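Side-chain contact in probable ribose-5-phosphate isomerase B (PDB 6MU0), which probably interconverts ribulose 5-phosphate and ribose 5-phosphate in the non-oxidative stage of the pentose phosphate pathway: residues A[144-147]-A[148-152]. Numbering follows the deposited sequence.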
loop_
_atom_site.group_PDB
_atom_site.type_symbol
_atom_site.label_atom_id
_atom_site.label_comp_id
_atom_site.label_asym_id
_atom_site.label_seq_id
_atom_site.Cartn_x
_atom_site.Cartn_y
_atom_site.Cartn_z
ATOM N N ARG A 144 9.021 15.256 -14.553
ATOM C CA ARG A 144 7.729 15.923 -14.415
ATOM C C ARG A 144 6.908 15.325 -13.281
ATOM O O ARG A 144 6.117 16.030 -12.640
ATOM C CB ARG A 144 6.958 15.855 -15.734
ATOM C CG ARG A 144 6.544 14.445 -16.151
ATOM C CD ARG A 144 6.166 14.411 -17.623
ATOM N NE ARG A 144 5.601 13.134 -18.068
ATOM C CZ ARG A 144 6.315 12.087 -18.467
ATOM N NH1 ARG A 144 7.645 12.146 -18.481
ATOM N NH2 ARG A 144 5.693 10.983 -18.864
ATOM N N HIS A 145 7.084 14.033 -13.015
ATOM C CA HIS A 145 6.321 13.403 -11.948
ATOM C C HIS A 145 6.758 13.903 -10.584
ATOM O O HIS A 145 5.929 13.999 -9.670
ATOM C CB HIS A 145 6.456 11.892 -12.054
ATOM C CG HIS A 145 6.227 11.384 -13.437
ATOM N ND1 HIS A 145 5.003 11.476 -14.064
ATOM C CD2 HIS A 145 7.075 10.826 -14.333
ATOM C CE1 HIS A 145 5.103 10.979 -15.282
ATOM N NE2 HIS A 145 6.348 10.572 -15.469
ATOM N N GLN A 146 8.044 14.221 -10.426
ATOM C CA GLN A 146 8.502 14.814 -9.175
ATOM C C GLN A 146 7.871 16.183 -8.951
ATOM O O GLN A 146 7.474 16.513 -7.829
ATOM C CB GLN A 146 10.026 14.916 -9.162
ATOM C CG GLN A 146 10.590 15.424 -7.842
ATOM C CD GLN A 146 10.470 14.395 -6.737
ATOM O OE1 GLN A 146 11.054 13.313 -6.819
ATOM N NE2 GLN A 146 9.713 14.724 -5.695
ATOM N N ARG A 147 7.777 16.995 -10.007
ATOM C CA ARG A 147 7.143 18.301 -9.881
ATOM C C ARG A 147 5.704 18.162 -9.399
ATOM O O ARG A 147 5.235 18.945 -8.563
ATOM C CB ARG A 147 7.175 18.993 -11.238
ATOM C CG ARG A 147 6.563 20.365 -11.239
ATOM C CD ARG A 147 6.643 20.992 -12.617
ATOM N NE ARG A 147 5.735 20.368 -13.578
ATOM C CZ ARG A 147 6.105 19.790 -14.717
ATOM N NH1 ARG A 147 7.385 19.732 -15.072
ATOM N NH2 ARG A 147 5.186 19.270 -15.519
ATOM N N ARG A 148 4.991 17.158 -9.905
ATOM C CA ARG A 148 3.599 16.962 -9.518
ATOM C C ARG A 148 3.476 16.472 -8.079
ATOM O O ARG A 148 2.685 17.015 -7.299
ATOM C CB ARG A 148 2.924 16.022 -10.513
ATOM C CG ARG A 148 2.786 16.679 -11.879
ATOM C CD ARG A 148 2.595 15.700 -13.012
ATOM N NE ARG A 148 2.653 16.415 -14.280
ATOM C CZ ARG A 148 2.776 15.833 -15.466
ATOM N NH1 ARG A 148 2.857 14.506 -15.557
ATOM N NH2 ARG A 148 2.837 16.585 -16.556
ATOM N N ILE A 149 4.251 15.451 -7.699
ATOM C CA ILE A 149 4.225 14.961 -6.321
ATOM C C ILE A 149 4.589 16.079 -5.348
ATOM O O ILE A 149 4.007 16.206 -4.263
ATOM C CB ILE A 149 5.160 13.744 -6.177
ATOM C CG1 ILE A 149 4.632 12.566 -7.001
ATOM C CG2 ILE A 149 5.327 13.357 -4.716
ATOM C CD1 ILE A 149 3.173 12.271 -6.763
ATOM N N ASP A 150 5.569 16.910 -5.726
ATOM C CA ASP A 150 5.961 18.030 -4.871
ATOM C C ASP A 150 4.780 18.946 -4.577
ATOM O O ASP A 150 4.682 19.509 -3.482
ATOM C CB ASP A 150 7.085 18.839 -5.522
ATOM C CG ASP A 150 8.430 18.142 -5.456
ATOM O OD1 ASP A 150 8.545 17.118 -4.757
ATOM O OD2 ASP A 150 9.377 18.627 -6.111
ATOM N N LYS A 151 3.889 19.136 -5.554
ATOM C CA LYS A 151 2.721 19.985 -5.330
ATOM C C LYS A 151 1.774 19.376 -4.301
ATOM O O LYS A 151 1.155 20.102 -3.513
ATOM C CB LYS A 151 1.999 20.248 -6.651
ATOM C CG LYS A 151 2.777 21.184 -7.565
ATOM C CD LYS A 151 2.095 21.414 -8.900
ATOM C CE LYS A 151 2.808 22.505 -9.684
ATOM N NZ LYS A 151 2.170 22.760 -11.006
ATOM N N ILE A 152 1.626 18.049 -4.307
ATOM C CA ILE A 152 0.790 17.387 -3.306
ATOM C C ILE A 152 1.399 17.558 -1.923
ATOM O O ILE A 152 0.707 17.880 -0.947
ATOM C CB ILE A 152 0.618 15.895 -3.641
ATOM C CG1 ILE A 152 -0.006 15.709 -5.025
ATOM C CG2 ILE A 152 -0.206 15.210 -2.556
ATOM C CD1 ILE A 152 -0.142 14.256 -5.426
HETATM O O HOH W 1 2.509 12.476 -13.402
#
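Arg144 and Arg148, together with Gln146 and Asp150, form i to i+4 side-chain contacts on the first turns of helix 144-158, the C-terminal helix that stands apart from the five-stranded parallel sheet of this RpiB-type alpha/beta fold. Both arginines probably help bind the sugar phosphate, as in RpiB relatives, where C-terminal arginines like these complete the phosphate pocket of the partner subunit in the dimer. They lie side by side and point the same way, yet their guanidinium planes stand almost perpendicular, 85° apart. The aliphatic part of Arg144 covers one face of the Arg148 guanidinium, with CG of Arg144 3.7 Å from NH1 of Arg148. Arg144 CG sits between its backbone N and carbonyl carbon (chi1 66°), which brings the chain over the His145 ring as well, and NE2 of that ring lies over the Arg144 guanidinium. His145 is itself buried: it touches Phe140, and its ring stacks on that of His110, the probable proton donor. One water joins His145 to Arg148, lying in plane at the edge of both groups, 2.8 Å from ND1 of His145 and accepting from NH1 of Arg148 at 3.0 Å. Backbone bonds such as Ile149 N to His145 O, 3.0 Å, hold the helical turn that carries these side chains. On another side of the helix, the Gln146 chain bends at chi2 (72°) to turn its amide to Asp150, whose carboxylate is met from above its plane: NE2 of Gln146 donates to OD1 of Asp150 at 2.8 Å.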